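Local coordinates for protein bile salt hydrolase/transferase (Clostridium perfringens, PDB 2BJF) that hydrolyses the amide bond of glycine- and taurine-conjugated bile salts, releasing free bile acids and the amino acid, and also acts as a bile acid amine N-acyltransferase, at residues I128-I133 and I137-L142; K91-I94 and T98-P101; F16-D21 and T66-M71. All coordinates share one frame; numbering follows the deposited sequence.

Contact 1 (I128-I133 and I137-L142); sequences IVDIPI and IPNTTL. With DXC ((3alpha,5beta,12alpha)-3,12-dihydroxycholan-24-oic acid), chain B.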
loop_
_atom_site.group_PDB
_atom_site.type_symbol
_atom_site.label_atom_id
_atom_site.label_comp_id
_atom_site.label_asym_id
_atom_site.label_seq_id
_atom_site.Cartn_x
_atom_site.Cartn_y
_atom_site.Cartn_z
ATOM N N ILE A 128 20.344 9.724 -30.626
ATOM C CA ILE A 128 20.755 10.719 -29.641
ATOM C C ILE A 128 22.165 10.407 -29.138
ATOM O O ILE A 128 22.430 9.316 -28.630
ATOM C CB ILE A 128 19.722 10.855 -28.495
ATOM C CG1 ILE A 128 18.354 11.227 -29.081
ATOM C CG2 ILE A 128 20.170 11.911 -27.490
ATOM C CD1 ILE A 128 17.187 11.090 -28.127
ATOM N N VAL A 129 23.063 11.377 -29.300
ATOM C CA VAL A 129 24.489 11.187 -29.030
ATOM C C VAL A 129 24.965 12.000 -27.819
ATOM O O VAL A 129 24.580 13.157 -27.644
ATOM C CB VAL A 129 25.351 11.482 -30.304
ATOM C CG1 VAL A 129 25.082 12.883 -30.855
ATOM C CG2 VAL A 129 26.831 11.276 -30.031
ATOM N N ASP A 130 25.803 11.379 -26.989
ATOM C CA ASP A 130 26.301 11.999 -25.761
ATOM C C ASP A 130 27.487 12.936 -26.027
ATOM O O ASP A 130 28.603 12.702 -25.553
ATOM C CB ASP A 130 26.670 10.919 -24.730
ATOM C CG ASP A 130 26.766 11.458 -23.306
ATOM O OD1 ASP A 130 26.474 12.653 -23.076
ATOM O OD2 ASP A 130 27.133 10.673 -22.407
ATOM N N ILE A 131 27.230 13.993 -26.795
ATOM C CA ILE A 131 28.215 15.046 -27.042
ATOM C C ILE A 131 28.063 16.121 -25.966
ATOM O O ILE A 131 26.964 16.642 -25.769
ATOM C CB ILE A 131 28.044 15.683 -28.458
ATOM C CG1 ILE A 131 28.188 14.630 -29.572
ATOM C CG2 ILE A 131 29.014 16.856 -28.669
ATOM C CD1 ILE A 131 29.530 13.899 -29.622
ATOM N N PRO A 132 29.160 16.443 -25.250
ATOM C CA PRO A 132 29.099 17.492 -24.229
ATOM C C PRO A 132 28.787 18.869 -24.817
ATOM O O PRO A 132 29.260 19.200 -25.908
ATOM C CB PRO A 132 30.507 17.477 -23.620
ATOM C CG PRO A 132 31.370 16.842 -24.651
ATOM C CD PRO A 132 30.502 15.840 -25.340
ATOM N N ILE A 133 27.984 19.648 -24.095
ATOM C CA ILE A 133 27.647 21.018 -24.488
ATOM C C ILE A 133 28.891 21.913 -24.444
ATOM O O ILE A 133 29.036 22.838 -25.245
ATOM C CB ILE A 133 26.496 21.599 -23.606
ATOM C CG1 ILE A 133 25.955 22.909 -24.194
ATOM C CG2 ILE A 133 26.939 21.754 -22.141
ATOM C CD1 ILE A 133 24.626 23.364 -23.604
ATOM N N ILE A 137 31.802 17.686 -19.980
ATOM C CA ILE A 137 30.677 17.576 -19.051
ATOM C C ILE A 137 29.630 16.577 -19.542
ATOM O O ILE A 137 29.103 16.724 -20.649
ATOM C CB ILE A 137 30.001 18.952 -18.799
ATOM C CG1 ILE A 137 31.033 19.992 -18.347
ATOM C CG2 ILE A 137 28.887 18.820 -17.762
ATOM C CD1 ILE A 137 30.535 21.428 -18.394
ATOM N N PRO A 138 29.336 15.549 -18.720
ATOM C CA PRO A 138 28.288 14.580 -19.032
ATOM C C PRO A 138 26.929 15.252 -19.194
ATOM O O PRO A 138 26.587 16.160 -18.429
ATOM C CB PRO A 138 28.277 13.666 -17.800
ATOM C CG PRO A 138 29.629 13.810 -17.207
ATOM C CD PRO A 138 30.005 15.236 -17.444
ATOM N N ASN A 139 26.177 14.817 -20.199
ATOM C CA ASN A 139 24.811 15.279 -20.396
ATOM C C ASN A 139 23.878 14.655 -19.369
ATOM O O ASN A 139 24.093 13.519 -18.935
ATOM C CB ASN A 139 24.327 14.933 -21.802
ATOM C CG ASN A 139 24.893 15.856 -22.860
ATOM O OD1 ASN A 139 24.616 17.056 -22.868
ATOM N ND2 ASN A 139 25.681 15.297 -23.770
ATOM N N THR A 140 22.850 15.407 -18.984
ATOM C CA THR A 140 21.803 14.900 -18.102
ATOM C C THR A 140 21.103 13.722 -18.781
ATOM O O THR A 140 20.859 13.746 -19.991
ATOM C CB THR A 140 20.778 16.008 -17.756
ATOM O OG1 THR A 140 21.471 17.175 -17.295
ATOM C CG2 THR A 140 19.806 15.548 -16.672
ATOM N N THR A 141 20.812 12.685 -17.999
ATOM C CA THR A 141 20.063 11.529 -18.484
ATOM C C THR A 141 18.603 11.930 -18.666
ATOM O O THR A 141 17.941 12.335 -17.707
ATOM C CB THR A 141 20.170 10.345 -17.510
ATOM O OG1 THR A 141 19.802 10.776 -16.193
ATOM C CG2 THR A 141 21.593 9.801 -17.479
ATOM N N LEU A 142 18.110 11.829 -19.899
ATOM C CA LEU A 142 16.807 12.387 -20.251
ATOM C C LEU A 142 15.946 11.490 -21.129
ATOM O O LEU A 142 16.453 10.694 -21.923
ATOM C CB LEU A 142 16.982 13.728 -20.973
ATOM C CG LEU A 142 17.627 14.916 -20.258
ATOM C CD1 LEU A 142 18.104 15.925 -21.285
ATOM C CD2 LEU A 142 16.674 15.559 -19.256
HETATM C C1 DXC B . 25.597 19.827 -16.962
HETATM C C2 DXC B . 24.991 19.490 -18.324
HETATM C C3 DXC B . 24.617 20.733 -19.150
HETATM C C4 DXC B . 23.754 21.755 -18.387
HETATM C C5 DXC B . 24.389 22.042 -17.025
HETATM C C6 DXC B . 24.695 20.791 -16.199
HETATM C C7 DXC B . 23.982 20.288 -20.477
HETATM C C8 DXC B . 22.536 19.806 -20.342
HETATM C C9 DXC B . 21.643 20.731 -19.512
HETATM C C10 DXC B . 22.320 21.191 -18.204
HETATM C C11 DXC B . 20.345 20.022 -19.110
HETATM C C12 DXC B . 19.359 20.886 -18.320
HETATM C C13 DXC B . 20.036 21.405 -17.041
HETATM C C14 DXC B . 21.384 22.075 -17.353
HETATM C C15 DXC B . 19.520 19.301 -20.178
HETATM C C16 DXC B . 18.156 19.130 -19.500
HETATM C C17 DXC B . 18.239 19.849 -18.141
HETATM C C18 DXC B . 23.715 23.078 -19.150
HETATM C C19 DXC B . 16.851 20.275 -17.615
HETATM O O1 DXC B . 20.221 20.353 -16.082
HETATM O O2 DXC B . 25.754 18.622 -16.202
HETATM C C20 DXC B . 18.866 22.090 -19.145
HETATM C C21 DXC B . 15.964 19.059 -17.315
HETATM C C22 DXC B . 16.560 18.133 -16.250
HETATM C C23 DXC B . 15.510 17.293 -15.558
HETATM O O3 DXC B . 14.299 17.519 -15.766
HETATM O O4 DXC B . 15.906 16.392 -14.789
HETATM C C24 DXC B . 16.881 21.197 -16.393
HETATM O O HOH W 1 28.953 14.356 -22.395
HETATM O O HOH W 2 25.346 10.891 -20.038
HETATM O O HOH W 3 26.859 18.336 -21.769
#
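Asn-139 reaches across to Asp-130 and Ile-131 and gives both hydrogens of its amide to them. One bond runs from ND2 of Asn-139 to OD1 of Asp-130 (2.8 Å), which it meets nearly along the C-O axis. The other runs from the same ND2 to the backbone O of Ile-131 (2.7 Å, 171° at the hydrogen), approaching from above the carbonyl plane. Both acceptors lie close to the amide plane, so the rotation of the group is fixed, and asparagine suits the place because its nitrogen can donate twice. Asp-130 is the centre of an inverse gamma turn and holds CG anti to its N (chi1 -162°); together these probably bring its carboxylate and the carbonyl of Ile-131 to one nitrogen.

Water completes the polar network. One molecule donates to OD1 of Asp-130 and O of Ile-137; another accepts from N of Ile-133 and donates to OD1 of Asn-139 and O of Ile-137.

Van der Waals contact across the segments is slight: CB of Pro-132 lies 3.4 Å from O of Ile-137. The branched Ile-133, Ile-137 and Leu-142 instead turn methyls to the steroid of deoxycholate, CG2 of Ile-133 lying 3.7 Å from its C7.

The loop that links strands 126-129 and 142-147 thus forms part of the wall of the bile acid pocket, with Ile-133 and Ile-137 also leaning on Phe-61 of strand 54-61.

Contact 2 (K91-I94 and T98-P101); sequences KEDI and TNIP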
loop_
_atom_site.group_PDB
_atom_site.type_symbol
_atom_site.label_atom_id
_atom_site.label_comp_id
_atom_site.label_asym_id
_atom_site.label_seq_id
_atom_site.Cartn_x
_atom_site.Cartn_y
_atom_site.Cartn_z
ATOM N N LYS A 91 28.290 7.129 -27.934
ATOM C CA LYS A 91 29.452 7.947 -27.575
ATOM C C LYS A 91 29.824 8.930 -28.683
ATOM O O LYS A 91 30.355 10.009 -28.415
ATOM C CB LYS A 91 30.657 7.061 -27.243
ATOM C CG LYS A 91 30.445 6.109 -26.067
ATOM C CD LYS A 91 31.710 5.313 -25.736
ATOM C CE LYS A 91 32.049 4.271 -26.804
ATOM N NZ LYS A 91 31.057 3.158 -26.873
ATOM N N GLU A 92 29.550 8.539 -29.925
ATOM C CA GLU A 92 29.832 9.365 -31.098
ATOM C C GLU A 92 28.706 9.239 -32.126
ATOM O O GLU A 92 27.793 8.427 -31.955
ATOM C CB GLU A 92 31.194 9.003 -31.717
ATOM C CG GLU A 92 31.419 7.512 -31.991
ATOM C CD GLU A 92 31.882 6.740 -30.762
ATOM O OE1 GLU A 92 32.896 7.133 -30.147
ATOM O OE2 GLU A 92 31.232 5.732 -30.414
ATOM N N ASP A 93 28.767 10.057 -33.176
ATOM C CA ASP A 93 27.798 10.000 -34.272
ATOM C C ASP A 93 27.758 8.613 -34.908
ATOM O O ASP A 93 28.800 7.980 -35.105
ATOM C CB ASP A 93 28.132 11.040 -35.348
ATOM C CG ASP A 93 27.832 12.465 -34.912
ATOM O OD1 ASP A 93 27.204 12.665 -33.850
ATOM O OD2 ASP A 93 28.225 13.394 -35.650
ATOM N N ILE A 94 26.550 8.145 -35.213
ATOM C CA ILE A 94 26.366 6.885 -35.931
ATOM C C ILE A 94 26.132 7.183 -37.411
ATOM O O ILE A 94 25.230 7.946 -37.763
ATOM C CB ILE A 94 25.204 6.039 -35.346
ATOM C CG1 ILE A 94 25.497 5.662 -33.889
ATOM C CG2 ILE A 94 24.964 4.780 -36.191
ATOM C CD1 ILE A 94 24.371 4.921 -33.187
ATOM N N THR A 98 20.403 10.458 -38.283
ATOM C CA THR A 98 20.269 11.856 -37.896
ATOM C C THR A 98 20.719 11.957 -36.438
ATOM O O THR A 98 19.978 11.600 -35.519
ATOM C CB THR A 98 18.814 12.361 -38.056
ATOM O OG1 THR A 98 18.392 12.186 -39.415
ATOM C CG2 THR A 98 18.696 13.837 -37.683
ATOM N N ASN A 99 21.951 12.421 -36.243
ATOM C CA ASN A 99 22.563 12.462 -34.918
ATOM C C ASN A 99 22.289 13.771 -34.188
ATOM O O ASN A 99 22.633 14.854 -34.674
ATOM C CB ASN A 99 24.066 12.193 -35.012
ATOM C CG ASN A 99 24.377 10.789 -35.493
ATOM O OD1 ASN A 99 24.217 9.817 -34.753
ATOM N ND2 ASN A 99 24.828 10.675 -36.738
ATOM N N ILE A 100 21.658 13.656 -33.023
ATOM C CA ILE A 100 21.255 14.811 -32.228
ATOM C C ILE A 100 21.906 14.738 -30.845
ATOM O O ILE A 100 21.686 13.772 -30.115
ATOM C CB ILE A 100 19.714 14.874 -32.058
ATOM C CG1 ILE A 100 19.003 14.659 -33.400
ATOM C CG2 ILE A 100 19.293 16.200 -31.429
ATOM C CD1 ILE A 100 17.664 13.956 -33.284
ATOM N N PRO A 101 22.720 15.750 -30.489
ATOM C CA PRO A 101 23.305 15.799 -29.149
ATOM C C PRO A 101 22.221 15.917 -28.080
ATOM O O PRO A 101 21.212 16.590 -28.301
ATOM C CB PRO A 101 24.159 17.069 -29.184
ATOM C CG PRO A 101 24.408 17.330 -30.631
ATOM C CD PRO A 101 23.154 16.892 -31.313
#
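The backbone of Asp-93 and Ile-94, in an irregular loop, passes strand 98-101 with CA of Asp-93 5.8 Å from CA of Asn-99, and the link between the two is made by a side chain. The amide of Asn-99 uses both its oxygen and its nitrogen on the backbone of Ile-94: OD1 of Asn-99 accepts from N of Ile-94 (2.9 Å), and ND2 of Asn-99 donates to O of Ile-94 (2.9 Å). Both bonds are nearly straight, the second 172° at the hydrogen. In each, however, the donor stands above the plane of the carbonyl that receives it. CG of Asn-99 stands anti to the carbonyl carbon (chi1 -65°), which carries the amide towards the loop. Asparagine fits because one short, flat group offers a donor and an acceptor together, as a peptide strand would.

Beside this pair, the carboxylate of Asp-93 lies stacked against the amide of Asn-99, their planes 11° apart. OD1 of Asp-93 comes 3.4 Å from CB of Asn-99, a contact without a hydrogen bond. Ile-94 contributes chiefly through its main chain.

OD1 of Asn-99 also accepts from ND2 of Asn-127, so the amide oxygen serves two donors. The side-chain amide here takes the place of a backbone partner and ties the loop to strand 98-101, at the surface beside the two-stranded parallel sheet of 98-101 and 126-129, away from the bile acid and taurine sites.

Contact 3 (F16-D21 and T66-M71); sequences FGRNMD and TFADGM. With DXC ((3alpha,5beta,12alpha)-3,12-dihydroxycholan-24-oic acid), chain B.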
loop_
_atom_site.group_PDB
_atom_site.type_symbol
_atom_site.label_atom_id
_atom_site.label_comp_id
_atom_site.label_asym_id
_atom_site.label_seq_id
_atom_site.Cartn_x
_atom_site.Cartn_y
_atom_site.Cartn_z
ATOM N N PHE A 16 -0.058 21.794 -22.092
ATOM C CA PHE A 16 1.051 20.862 -21.946
ATOM C C PHE A 16 2.131 21.488 -21.075
ATOM O O PHE A 16 2.505 22.641 -21.273
ATOM C CB PHE A 16 1.617 20.468 -23.317
ATOM C CG PHE A 16 2.871 19.641 -23.240
ATOM C CD1 PHE A 16 2.829 18.329 -22.775
ATOM C CD2 PHE A 16 4.097 20.175 -23.628
ATOM C CE1 PHE A 16 3.989 17.561 -22.695
ATOM C CE2 PHE A 16 5.261 19.416 -23.556
ATOM C CZ PHE A 16 5.206 18.104 -23.088
ATOM N N GLY A 17 2.630 20.721 -20.112
ATOM C CA GLY A 17 3.637 21.230 -19.192
ATOM C C GLY A 17 4.159 20.187 -18.231
ATOM O O GLY A 17 3.984 18.985 -18.448
ATOM N N ARG A 18 4.799 20.649 -17.160
ATOM C CA ARG A 18 5.531 19.749 -16.273
ATOM C C ARG A 18 5.862 20.318 -14.900
ATOM O O ARG A 18 5.966 21.534 -14.725
ATOM C CB ARG A 18 6.834 19.289 -16.952
ATOM C CG ARG A 18 7.778 20.425 -17.380
ATOM C CD ARG A 18 8.821 20.769 -16.311
ATOM N NE ARG A 18 9.711 19.644 -16.026
ATOM C CZ ARG A 18 10.735 19.270 -16.793
ATOM N NH1 ARG A 18 11.024 19.928 -17.912
ATOM N NH2 ARG A 18 11.475 18.227 -16.438
ATOM N N ASN A 19 6.020 19.414 -13.937
ATOM C CA ASN A 19 6.750 19.696 -12.709
ATOM C C ASN A 19 8.233 19.489 -12.973
ATOM O O ASN A 19 8.625 18.483 -13.575
ATOM C CB ASN A 19 6.325 18.739 -11.591
ATOM C CG ASN A 19 5.028 19.146 -10.916
ATOM O OD1 ASN A 19 4.532 20.259 -11.091
ATOM N ND2 ASN A 19 4.475 18.234 -10.125
ATOM N N MET A 20 9.054 20.437 -12.530
ATOM C CA MET A 20 10.503 20.270 -12.553
ATOM C C MET A 20 10.976 19.859 -11.166
ATOM O O MET A 20 10.962 20.669 -10.239
ATOM C CB MET A 20 11.197 21.563 -12.989
ATOM C CG MET A 20 12.717 21.563 -12.799
ATOM S SD MET A 20 13.573 20.353 -13.817
ATOM C CE MET A 20 13.331 21.067 -15.437
ATOM N N ASP A 21 11.391 18.600 -11.034
ATOM C CA ASP A 21 11.810 18.057 -9.745
ATOM C C ASP A 21 13.325 17.877 -9.686
ATOM O O ASP A 21 13.864 16.882 -10.184
ATOM C CB ASP A 21 11.094 16.731 -9.450
ATOM C CG ASP A 21 9.575 16.836 -9.546
ATOM O OD1 ASP A 21 9.022 17.948 -9.390
ATOM O OD2 ASP A 21 8.931 15.789 -9.768
ATOM N N THR A 66 19.894 26.027 -24.087
ATOM C CA THR A 66 19.438 24.647 -23.925
ATOM C C THR A 66 18.196 24.627 -23.032
ATOM O O THR A 66 18.122 25.369 -22.049
ATOM C CB THR A 66 20.567 23.712 -23.400
ATOM O OG1 THR A 66 20.091 22.362 -23.333
ATOM C CG2 THR A 66 21.082 24.151 -22.025
ATOM N N PHE A 67 17.224 23.788 -23.384
ATOM C CA PHE A 67 15.881 23.872 -22.797
ATOM C C PHE A 67 15.489 22.714 -21.883
ATOM O O PHE A 67 15.920 21.575 -22.077
ATOM C CB PHE A 67 14.832 24.019 -23.901
ATOM C CG PHE A 67 14.823 25.371 -24.550
ATOM C CD1 PHE A 67 13.937 26.354 -24.119
ATOM C CD2 PHE A 67 15.699 25.666 -25.588
ATOM C CE1 PHE A 67 13.925 27.612 -24.714
ATOM C CE2 PHE A 67 15.697 26.922 -26.188
ATOM C CZ PHE A 67 14.806 27.896 -25.750
ATOM N N ALA A 68 14.654 23.032 -20.896
ATOM C CA ALA A 68 14.047 22.037 -20.013
ATOM C C ALA A 68 12.656 21.657 -20.516
ATOM O O ALA A 68 12.256 20.491 -20.455
ATOM C CB ALA A 68 13.970 22.571 -18.598
ATOM N N ASP A 69 11.921 22.659 -20.996
ATOM C CA ASP A 69 10.613 22.473 -21.627
ATOM C C ASP A 69 10.238 23.737 -22.386
ATOM O O ASP A 69 10.646 24.838 -22.012
ATOM C CB ASP A 69 9.521 22.110 -20.610
ATOM C CG ASP A 69 9.491 23.044 -19.416
ATOM O OD1 ASP A 69 10.282 22.824 -18.478
ATOM O OD2 ASP A 69 8.669 23.985 -19.413
ATOM N N GLY A 70 9.464 23.574 -23.451
ATOM C CA GLY A 70 9.063 24.710 -24.268
ATOM C C GLY A 70 8.101 24.357 -25.380
ATOM O O GLY A 70 7.677 23.209 -25.516
ATOM N N MET A 71 7.756 25.364 -26.174
ATOM C CA MET A 71 6.889 25.180 -27.328
ATOM C C MET A 71 7.346 26.071 -28.472
ATOM O O MET A 71 8.161 26.976 -28.274
ATOM C CB MET A 71 5.438 25.509 -26.966
ATOM C CG MET A 71 5.226 26.955 -26.567
ATOM S SD MET A 71 3.534 27.337 -26.113
ATOM C CE MET A 71 3.875 28.601 -24.905
HETATM C C1 DXC B . 25.597 19.827 -16.962
HETATM C C2 DXC B . 24.991 19.490 -18.324
HETATM C C3 DXC B . 24.617 20.733 -19.150
HETATM C C4 DXC B . 23.754 21.755 -18.387
HETATM C C5 DXC B . 24.389 22.042 -17.025
HETATM C C6 DXC B . 24.695 20.791 -16.199
HETATM C C7 DXC B . 23.982 20.288 -20.477
HETATM C C8 DXC B . 22.536 19.806 -20.342
HETATM C C9 DXC B . 21.643 20.731 -19.512
HETATM C C10 DXC B . 22.320 21.191 -18.204
HETATM C C11 DXC B . 20.345 20.022 -19.110
HETATM C C12 DXC B . 19.359 20.886 -18.320
HETATM C C13 DXC B . 20.036 21.405 -17.041
HETATM C C14 DXC B . 21.384 22.075 -17.353
HETATM C C15 DXC B . 19.520 19.301 -20.178
HETATM C C16 DXC B . 18.156 19.130 -19.500
HETATM C C17 DXC B . 18.239 19.849 -18.141
HETATM C C18 DXC B . 23.715 23.078 -19.150
HETATM C C19 DXC B . 16.851 20.275 -17.615
HETATM O O1 DXC B . 20.221 20.353 -16.082
HETATM O O2 DXC B . 25.754 18.622 -16.202
HETATM C C20 DXC B . 18.866 22.090 -19.145
HETATM C C21 DXC B . 15.964 19.059 -17.315
HETATM C C22 DXC B . 16.560 18.133 -16.250
HETATM C C23 DXC B . 15.510 17.293 -15.558
HETATM O O3 DXC B . 14.299 17.519 -15.766
HETATM O O4 DXC B . 15.906 16.392 -14.789
HETATM C C24 DXC B . 16.881 21.197 -16.393
#
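The guanidinium of Arg-18 has the methyl CE of Met-20 over the centre of one face, 3.4 Å above the plane, while O of Ala-68 and the carboxylate of Asp-69 stand at its edge. The guanidinium and carboxylate planes are 57° apart, so the ion pair is angled and rests on a single nitrogen: NH1 of Arg-18 to OD1 of Asp-69, 3.0 Å, on the anti side of that oxygen and out of the carboxylate plane. NH1 of Arg-18 also makes a weak hydrogen bond to O of Ala-68 (2.9 Å, 124° at the hydrogen). On the strand side, NE of Arg-18 donates to O of Asn-19 at 2.9 Å, and this bond lies in the guanidinium plane.

Arg-18 reaches these partners by folding: CG sits between the backbone N and the carbonyl carbon (chi1 57°), and bends at chi2 and chi3 curl the chain beside Asp-69, whose OD1 comes 3.3 Å from CD of Arg-18. Methionine suits its position because a flexible, unbranched thioether can cover the cation and still touch Ala-68; CE of Met-20 lies 3.6 Å from CB of Ala-68. The small alanine leaves its own methyl beside C19 of deoxycholate.

Outside the two segments, NH2 of Arg-18 donates to O of Gly-80, and Asp-69 is bonded by Tyr-278, Tyr-289 and Ser-280. NH2 of Arg-18 also approaches the bile acid carboxylate oxygen O3, at 3.0 Å. A buried cation held by so many oxygens, next to Cys-2, the probable nucleophile of this N-terminal thiol hydrolase, probably offers positive charge to the carboxylate end of deoxycholate, which Arg-18 binds.

Along the chain the three contacts follow in series: contact 3 closes before contact 2 opens, and contact 2 closes before contact 1. Contacts 1 and 2 are neighbours, their centres 10 Å apart, because strands 98-101 and 126-129 pair in one small parallel sheet; N of Val-129 probably bonds to O of Ile-100 at 2.9 Å. Contact 3 is buried about 5 Å from the centre of the folded chain, about 17 Å from contact 1 and 23 Å from contact 2 between centres. Deoxycholate bridges contacts 1 and 3, meeting contact 1 mainly with its rings and contact 3 with its carboxylate and nearby carbons. These two help build the pocket, whereas contact 2, at the surface, joins the small sheet to its loop.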